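Local coordinates for protein N-glycosylase/DNA lyase (Methanocaldococcus jannaschii, PDB 3FHF) that belongs to the 8-oxoguanine DNA glycosylase family, all-helical proteins of the helix-hairpin-helix superfamily, at residues G134-S139 with V150-R155; C51-N56 with R94-Y99; V101-F106 with R128-I133. All coordinates share one frame; numbering follows the deposited sequence.

Contact 1 of 3, residues G134-S139 with V150-R155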
# COMPACT_ATOMS: atom_id res chain seq x y z
N GLY A 134 -10.26 -1.87 0.34
CA GLY A 134 -10.58 -1.87 -1.08
C GLY A 134 -9.36 -2.39 -1.83
O GLY A 134 -8.40 -2.85 -1.19
N TYR A 135 -9.36 -2.32 -3.16
CA TYR A 135 -8.20 -2.81 -3.91
C TYR A 135 -6.91 -2.07 -3.59
O TYR A 135 -5.83 -2.68 -3.56
CB TYR A 135 -8.46 -2.78 -5.43
CG TYR A 135 -9.08 -4.07 -5.92
CD1 TYR A 135 -10.46 -4.28 -5.84
CD2 TYR A 135 -8.28 -5.13 -6.37
CE1 TYR A 135 -11.03 -5.51 -6.18
CE2 TYR A 135 -8.84 -6.36 -6.70
CZ TYR A 135 -10.21 -6.55 -6.60
OH TYR A 135 -10.76 -7.77 -6.90
N LYS A 136 -7.01 -0.77 -3.33
CA LYS A 136 -5.81 -0.00 -3.00
C LYS A 136 -5.25 -0.44 -1.66
O LYS A 136 -4.04 -0.65 -1.54
CB LYS A 136 -6.12 1.49 -2.97
CG LYS A 136 -4.91 2.40 -2.70
CD LYS A 136 -4.50 2.41 -1.23
CE LYS A 136 -3.46 3.48 -0.95
NZ LYS A 136 -2.98 3.43 0.45
N GLU A 137 -6.11 -0.56 -0.65
CA GLU A 137 -5.68 -0.97 0.68
C GLU A 137 -5.14 -2.39 0.74
O GLU A 137 -4.17 -2.67 1.46
CB GLU A 137 -6.82 -0.84 1.70
CG GLU A 137 -7.21 0.59 2.00
CD GLU A 137 -8.15 1.19 0.96
OE1 GLU A 137 -8.38 2.42 1.02
OE2 GLU A 137 -8.65 0.45 0.09
N ALA A 138 -5.76 -3.29 -0.02
CA ALA A 138 -5.35 -4.68 -0.07
C ALA A 138 -3.97 -4.79 -0.71
O ALA A 138 -3.11 -5.55 -0.25
CB ALA A 138 -6.37 -5.50 -0.87
N SER A 139 -3.76 -4.04 -1.79
CA SER A 139 -2.49 -4.03 -2.49
C SER A 139 -1.39 -3.47 -1.59
O SER A 139 -0.28 -3.98 -1.55
CB SER A 139 -2.61 -3.17 -3.76
OG SER A 139 -3.68 -3.62 -4.57
N VAL A 150 1.90 -6.20 -7.05
CA VAL A 150 0.63 -5.49 -6.92
C VAL A 150 0.90 -4.00 -6.78
O VAL A 150 1.75 -3.56 -5.99
CB VAL A 150 -0.21 -5.96 -5.71
CG1 VAL A 150 -0.69 -7.38 -5.94
CG2 VAL A 150 0.61 -5.87 -4.43
N ALA A 151 0.17 -3.21 -7.56
CA ALA A 151 0.32 -1.76 -7.53
C ALA A 151 -0.61 -1.17 -6.49
O ALA A 151 -1.69 -1.70 -6.23
CB ALA A 151 -0.01 -1.18 -8.91
N ILE A 152 -0.16 -0.08 -5.88
CA ILE A 152 -0.93 0.65 -4.88
C ILE A 152 -1.35 1.90 -5.63
O ILE A 152 -0.59 2.85 -5.74
CB ILE A 152 -0.05 1.05 -3.67
CG1 ILE A 152 0.60 -0.19 -3.06
CG2 ILE A 152 -0.89 1.77 -2.64
CD1 ILE A 152 1.71 0.11 -2.07
N ILE A 153 -2.57 1.89 -6.13
CA ILE A 153 -3.07 2.99 -6.93
C ILE A 153 -3.81 4.03 -6.10
O ILE A 153 -5.01 3.91 -5.85
CB ILE A 153 -3.96 2.44 -8.07
CG1 ILE A 153 -3.19 1.37 -8.84
CG2 ILE A 153 -4.37 3.56 -9.02
CD1 ILE A 153 -3.97 0.73 -9.99
N ASP A 154 -3.07 5.04 -5.66
CA ASP A 154 -3.59 6.13 -4.84
C ASP A 154 -4.03 7.30 -5.71
O ASP A 154 -3.80 7.31 -6.91
CB ASP A 154 -2.50 6.62 -3.88
CG ASP A 154 -1.23 7.00 -4.61
OD1 ASP A 154 -0.35 6.13 -4.75
OD2 ASP A 154 -1.11 8.16 -5.05
N ARG A 155 -4.62 8.31 -5.07
CA ARG A 155 -5.10 9.49 -5.78
C ARG A 155 -3.99 10.34 -6.40
O ARG A 155 -4.24 11.12 -7.32
CB ARG A 155 -5.95 10.36 -4.84
CG ARG A 155 -5.19 11.00 -3.67
CD ARG A 155 -6.14 11.80 -2.78
NE ARG A 155 -5.45 12.57 -1.74
CZ ARG A 155 -4.76 12.04 -0.74
NH1 ARG A 155 -4.64 10.73 -0.63
NH2 ARG A 155 -4.17 12.83 0.15
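Lys136, in the first turn of helix 135-144, lies over residues Ile152 to Asp154 and meets them with its aliphatic chain. Its CG stands anti to the backbone N (chi1 -177°) and the chain then bends at chi2 (-77°), which carries the methylenes along the extended backbone opposite. Low on the chain, Lys136 CG lies 3.5 Å from Ile153 O. Farther out, Lys136 CE reaches Ile152 CG2, the branch anti to that residue's own backbone N, at 3.5 Å, and the two side chains cross at a slant. Lys136 NZ remains 6.4 Å from Asp154 OD1. Asp154 turns its carboxylate to the helix it precedes: it is the N-cap of helix 155-163, its OD2 accepting from the backbone N of Ile157.

One turn later, Ser139 points at the loop and carries the other half of the contact. Its CB sits only 3.0 Å from Ala151 O, a tight approach. Ser139 OG looks back into its own helix and binds Tyr135 O at 2.6 Å, entering from the opposite face of that carbonyl to Ser139 N; outside the segments OG also pairs with Arg123 NH1. Val150 CG2 closes this end, 3.6 Å from Ser139 O, while Ile152 CG1 rests near the serine carbonyl carbon. Helix 135-144 is the second helix of the helix-hairpin-helix motif, so the contact lays the loop before helix 155-163 against the second helix of that motif.

No hydrogen bond joins the two segments. Methylenes and methyls lie against carbonyl oxygens, and polar tethers of the loop come from helix 176-192, through Tyr179 and Glu183, which is consistent with a loop placed by close fit here and by bonds made elsewhere.

Contact 2 of 3, residues C51-N56 with R94-Y99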
# COMPACT_ATOMS: atom_id res chain seq x y z
N CYS A 51 -2.80 -0.35 7.26
CA CYS A 51 -3.39 -0.06 5.96
C CYS A 51 -4.85 0.39 6.08
O CYS A 51 -5.31 1.23 5.30
CB CYS A 51 -3.27 -1.27 5.04
SG CYS A 51 -1.54 -1.63 4.59
N ILE A 52 -5.57 -0.15 7.05
CA ILE A 52 -6.96 0.27 7.25
C ILE A 52 -6.97 1.74 7.68
O ILE A 52 -7.89 2.49 7.35
CB ILE A 52 -7.65 -0.57 8.34
CG1 ILE A 52 -7.97 -1.96 7.81
CG2 ILE A 52 -8.93 0.13 8.80
CD1 ILE A 52 -8.66 -2.86 8.82
N LEU A 53 -5.94 2.15 8.41
CA LEU A 53 -5.84 3.52 8.91
C LEU A 53 -5.29 4.55 7.92
O LEU A 53 -5.52 5.75 8.09
CB LEU A 53 -4.98 3.55 10.17
CG LEU A 53 -5.45 2.76 11.39
CD1 LEU A 53 -4.37 2.81 12.46
CD2 LEU A 53 -6.76 3.34 11.92
N THR A 54 -4.56 4.08 6.91
CA THR A 54 -3.94 4.95 5.91
C THR A 54 -4.84 5.99 5.23
O THR A 54 -4.46 7.16 5.11
CB THR A 54 -3.25 4.11 4.79
OG1 THR A 54 -2.14 3.40 5.35
CG2 THR A 54 -2.76 5.01 3.66
N ALA A 55 -6.01 5.57 4.77
CA ALA A 55 -6.94 6.47 4.10
C ALA A 55 -7.22 7.74 4.90
O ALA A 55 -7.60 7.67 6.07
CB ALA A 55 -8.25 5.74 3.80
N ASN A 56 -7.04 8.89 4.25
CA ASN A 56 -7.27 10.18 4.89
C ASN A 56 -6.32 10.40 6.05
O ASN A 56 -6.68 11.05 7.04
CB ASN A 56 -8.72 10.27 5.39
CG ASN A 56 -9.73 9.98 4.31
OD1 ASN A 56 -9.86 10.74 3.34
ND2 ASN A 56 -10.47 8.89 4.46
N ARG A 94 -14.09 6.50 14.52
CA ARG A 94 -15.25 5.64 14.68
C ARG A 94 -15.31 4.50 13.65
O ARG A 94 -15.36 3.33 14.02
CB ARG A 94 -16.53 6.48 14.62
CG ARG A 94 -17.81 5.71 14.88
CD ARG A 94 -18.99 6.66 15.04
NE ARG A 94 -19.08 7.60 13.93
CZ ARG A 94 -19.34 7.25 12.67
NH1 ARG A 94 -19.54 5.97 12.37
NH2 ARG A 94 -19.40 8.18 11.72
N LYS A 95 -15.31 4.84 12.37
CA LYS A 95 -15.36 3.83 11.31
C LYS A 95 -14.17 2.88 11.32
O LYS A 95 -14.33 1.66 11.22
CB LYS A 95 -15.43 4.49 9.93
CG LYS A 95 -16.77 5.10 9.56
CD LYS A 95 -16.70 5.66 8.15
CE LYS A 95 -18.00 6.33 7.75
NZ LYS A 95 -17.90 6.89 6.37
N ARG A 96 -12.96 3.43 11.45
CA ARG A 96 -11.76 2.62 11.45
C ARG A 96 -11.72 1.65 12.63
O ARG A 96 -11.28 0.50 12.48
CB ARG A 96 -10.51 3.51 11.45
CG ARG A 96 -10.47 4.50 10.29
CD ARG A 96 -10.69 3.82 8.93
NE ARG A 96 -11.01 4.80 7.89
CZ ARG A 96 -10.11 5.59 7.30
NH1 ARG A 96 -8.83 5.51 7.63
NH2 ARG A 96 -10.51 6.49 6.41
N ALA A 97 -12.18 2.09 13.79
CA ALA A 97 -12.21 1.24 14.97
C ALA A 97 -13.13 0.05 14.73
O ALA A 97 -12.85 -1.08 15.17
CB ALA A 97 -12.69 2.04 16.19
N GLU A 98 -14.24 0.29 14.04
CA GLU A 98 -15.19 -0.77 13.74
C GLU A 98 -14.59 -1.76 12.73
O GLU A 98 -14.67 -2.97 12.93
CB GLU A 98 -16.48 -0.17 13.18
CG GLU A 98 -17.38 -1.19 12.52
CD GLU A 98 -18.68 -0.60 12.02
OE1 GLU A 98 -18.66 0.55 11.51
OE2 GLU A 98 -19.72 -1.28 12.13
N TYR A 99 -14.00 -1.25 11.66
CA TYR A 99 -13.40 -2.12 10.65
C TYR A 99 -12.36 -3.04 11.28
O TYR A 99 -12.33 -4.25 11.02
CB TYR A 99 -12.71 -1.30 9.56
CG TYR A 99 -13.61 -0.40 8.75
CD1 TYR A 99 -14.94 -0.73 8.51
CD2 TYR A 99 -13.11 0.77 8.17
CE1 TYR A 99 -15.76 0.08 7.71
CE2 TYR A 99 -13.91 1.59 7.37
CZ TYR A 99 -15.23 1.23 7.15
OH TYR A 99 -16.02 2.04 6.36
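The C-terminal end of helix 41-54 is gripped by Arg96 of helix 93-103, whose guanidinium comes end-on to the carbonyl of Ala55 just past the last turn. Both terminal nitrogens address one oxygen. Arg96 NH1 gives the straighter bond, 2.9 Å to Ala55 O with an N-H...O angle of 154°, in the carbonyl plane and on a lone pair; Arg96 NH2 reaches the same Ala55 O at 3.2 Å from well above that plane. The oxygen lies close to the plane of the guanidinium, 3° out of it. Arg96 bends at chi2 (-52°), which swings its CD to within 3.5 Å of Ile52 O and brings NH1 near Ile52 O and Leu53 O. Leu53 O, at the guanidinium edge, accepts from His90 NE2. Such a cluster of carbonyl oxygens at a helix C-terminus would be expected to stabilise the positive charge. Ala55 CB packs 3.5 Å from Arg96 NH2, and the Asn56 side chain crosses that of Arg96 at about a right angle.

Within the helical bundle of this glycosylase family, the contact joins two helices that both flank the hairpin of the helix-hairpin-helix motif, and Ile52 also packs against Ile133 at the end of that hairpin.

Deeper along the interface the meeting is apolar. Leu53 CD2 touches Arg96 CB at 3.8 Å, the leucine lying obliquely over the arginine stem. Ile52 and Arg96 run antiparallel to each other, and Ile52 CG2 then lies 4.1 Å from Tyr99 CB, near the plane of the tyrosine ring at its edge. Lys95 O, one turn earlier in the same helix, lies over one face of that ring, offset toward its rim.

Contact 3 of 3, residues V101-F106 with R128-I133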
# COMPACT_ATOMS: atom_id res chain seq x y z
N VAL A 101 -11.99 -4.03 14.48
CA VAL A 101 -12.59 -5.03 15.35
C VAL A 101 -13.19 -6.16 14.52
O VAL A 101 -13.02 -7.34 14.83
CB VAL A 101 -13.70 -4.41 16.23
CG1 VAL A 101 -14.36 -5.49 17.08
CG2 VAL A 101 -13.12 -3.32 17.12
N LEU A 102 -13.91 -5.80 13.46
CA LEU A 102 -14.53 -6.79 12.58
C LEU A 102 -13.49 -7.67 11.90
O LEU A 102 -13.71 -8.87 11.71
CB LEU A 102 -15.38 -6.10 11.51
CG LEU A 102 -16.62 -5.35 12.00
CD1 LEU A 102 -17.25 -4.59 10.84
CD2 LEU A 102 -17.60 -6.35 12.61
N ALA A 103 -12.35 -7.08 11.55
CA ALA A 103 -11.28 -7.82 10.89
C ALA A 103 -10.68 -8.87 11.80
O ALA A 103 -9.96 -9.76 11.34
CB ALA A 103 -10.19 -6.86 10.41
N ARG A 104 -10.97 -8.78 13.09
CA ARG A 104 -10.41 -9.72 14.05
C ARG A 104 -10.80 -11.18 13.81
O ARG A 104 -10.12 -12.08 14.29
CB ARG A 104 -10.79 -9.30 15.47
CG ARG A 104 -10.04 -8.05 15.91
CD ARG A 104 -10.50 -7.56 17.27
NE ARG A 104 -9.81 -6.34 17.66
CZ ARG A 104 -10.09 -5.65 18.76
NH1 ARG A 104 -11.05 -6.06 19.58
NH2 ARG A 104 -9.41 -4.54 19.04
N ARG A 105 -11.88 -11.42 13.07
CA ARG A 105 -12.28 -12.79 12.80
C ARG A 105 -11.29 -13.46 11.85
O ARG A 105 -11.32 -14.68 11.66
CB ARG A 105 -13.70 -12.85 12.23
CG ARG A 105 -13.92 -12.18 10.89
CD ARG A 105 -15.41 -12.14 10.59
NE ARG A 105 -15.73 -11.72 9.22
CZ ARG A 105 -15.45 -10.53 8.70
NH1 ARG A 105 -14.83 -9.61 9.43
NH2 ARG A 105 -15.80 -10.26 7.45
N PHE A 106 -10.40 -12.65 11.28
CA PHE A 106 -9.36 -13.11 10.36
C PHE A 106 -7.97 -12.79 10.96
O PHE A 106 -6.99 -12.66 10.22
CB PHE A 106 -9.47 -12.39 9.01
CG PHE A 106 -10.77 -12.64 8.28
CD1 PHE A 106 -11.14 -13.92 7.90
CD2 PHE A 106 -11.61 -11.58 7.94
CE1 PHE A 106 -12.34 -14.14 7.20
CE2 PHE A 106 -12.80 -11.79 7.24
CZ PHE A 106 -13.16 -13.07 6.87
N ARG A 128 -13.09 -8.52 -0.87
CA ARG A 128 -14.44 -9.04 -0.67
C ARG A 128 -14.90 -9.32 0.76
O ARG A 128 -16.08 -9.14 1.08
CB ARG A 128 -14.60 -10.33 -1.49
CG ARG A 128 -14.51 -10.13 -2.99
CD ARG A 128 -15.74 -9.43 -3.52
NE ARG A 128 -16.94 -10.26 -3.37
CZ ARG A 128 -18.18 -9.80 -3.53
NH1 ARG A 128 -18.38 -8.53 -3.84
NH2 ARG A 128 -19.22 -10.62 -3.39
N ASN A 129 -13.99 -9.74 1.63
CA ASN A 129 -14.37 -10.09 3.00
C ASN A 129 -14.10 -9.08 4.10
O ASN A 129 -14.80 -9.08 5.12
CB ASN A 129 -13.72 -11.42 3.38
CG ASN A 129 -14.33 -12.60 2.64
OD1 ASN A 129 -15.28 -13.23 3.11
ND2 ASN A 129 -13.81 -12.88 1.45
N ILE A 130 -13.11 -8.23 3.92
CA ILE A 130 -12.78 -7.26 4.96
C ILE A 130 -13.27 -5.84 4.68
O ILE A 130 -12.79 -5.18 3.76
CB ILE A 130 -11.26 -7.23 5.21
CG1 ILE A 130 -10.75 -8.66 5.42
CG2 ILE A 130 -10.94 -6.38 6.43
CD1 ILE A 130 -9.26 -8.75 5.67
N LYS A 131 -14.23 -5.39 5.48
CA LYS A 131 -14.77 -4.04 5.34
C LYS A 131 -13.68 -3.03 5.66
O LYS A 131 -12.93 -3.21 6.63
CB LYS A 131 -15.96 -3.84 6.29
CG LYS A 131 -17.27 -4.46 5.80
CD LYS A 131 -17.99 -5.19 6.92
CE LYS A 131 -17.32 -6.54 7.21
NZ LYS A 131 -17.87 -7.26 8.39
N GLY A 132 -13.58 -1.98 4.86
CA GLY A 132 -12.55 -0.98 5.10
C GLY A 132 -11.33 -1.26 4.23
O GLY A 132 -10.36 -0.49 4.24
N ILE A 133 -11.38 -2.36 3.49
CA ILE A 133 -10.28 -2.74 2.61
C ILE A 133 -10.72 -2.82 1.15
O ILE A 133 -11.44 -3.74 0.77
CB ILE A 133 -9.70 -4.14 2.97
CG1 ILE A 133 -9.14 -4.14 4.39
CG2 ILE A 133 -8.63 -4.53 1.94
CD1 ILE A 133 -7.85 -3.38 4.55
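Leu102 O, near the end of helix 93-103, is gripped twice by Arg105: the guanidinium NH1 binds Leu102 O at 2.6 Å, from above the carbonyl plane, and the backbone N of Arg105 adds a weak bond. The same guanidinium spans the contact, since Arg105 NH2 reaches Asn129 O at 2.8 Å; at an N-H...O angle of 124° this bond is weak, although the oxygen lies near the guanidinium plane. Arg105 CG sits between the backbone N and the carbonyl carbon (chi1 63°), and from there the extended chain folds back along its own segment, between Phe106 and Lys131. Phe106 CE2 lies 3.2 Å above the centre of the guanidinium, a snug cover on one face. Lys131 NZ approaches obliquely, 3.8 Å from Arg105 NH2, a pair of like charges that would be expected to repel, both residues being exposed. Lys131 NZ also touches Leu102 CD1 at 3.7 Å, the lysine bending at chi2 and chi3 to cross the leucine at about a right angle.

Residues 128-133 carry the end of helix 119-129 into the hairpin of the helix-hairpin-helix motif. A type II turn runs from Ile130 to Ile133, with Gly132 at its third position and phi positive (96°), where a CB would collide with the carbonyl oxygen of Lys131.

At the start of the turn and just before it, apolar groups meet. Phe106 CZ packs 3.9 Å from Asn129 CB, the ring nearly perpendicular to the asparagine amide, and Phe106 CD2 lies 4.0 Å from Ile130 CG1, the two side chains pointing opposite ways as they pass. The other branch, Ile130 CG2, meets Ala103 CB at 4.1 Å. Phe125 of helix 119-129 adds an edge-to-face contact with the Phe106 ring.

The three contacts adjoin one helix-hairpin-helix motif: contact 3 holds the end of its first helix and the hairpin, contact 1 uses the start of its second helix, and contact 2 touches its hairpin and second helix. Contacts 2 and 3 share helix 93-103 and have centres about 11 Å apart; Ile52 CG1 meets Ile133 CD1 at 3.6 Å, and Tyr99 CD2 meets Gly132 CA at 3.6 Å. The centre of contact 1 is about 15 Å from that of contact 2, yet Lys136 NZ touches Thr54 CG2 at 3.6 Å. Residues 128-133 of contact 3 run directly into 134-139 of contact 1, the centres about 16 Å apart, and Ala138 N lies 3.7 Å from Ile133 CG2.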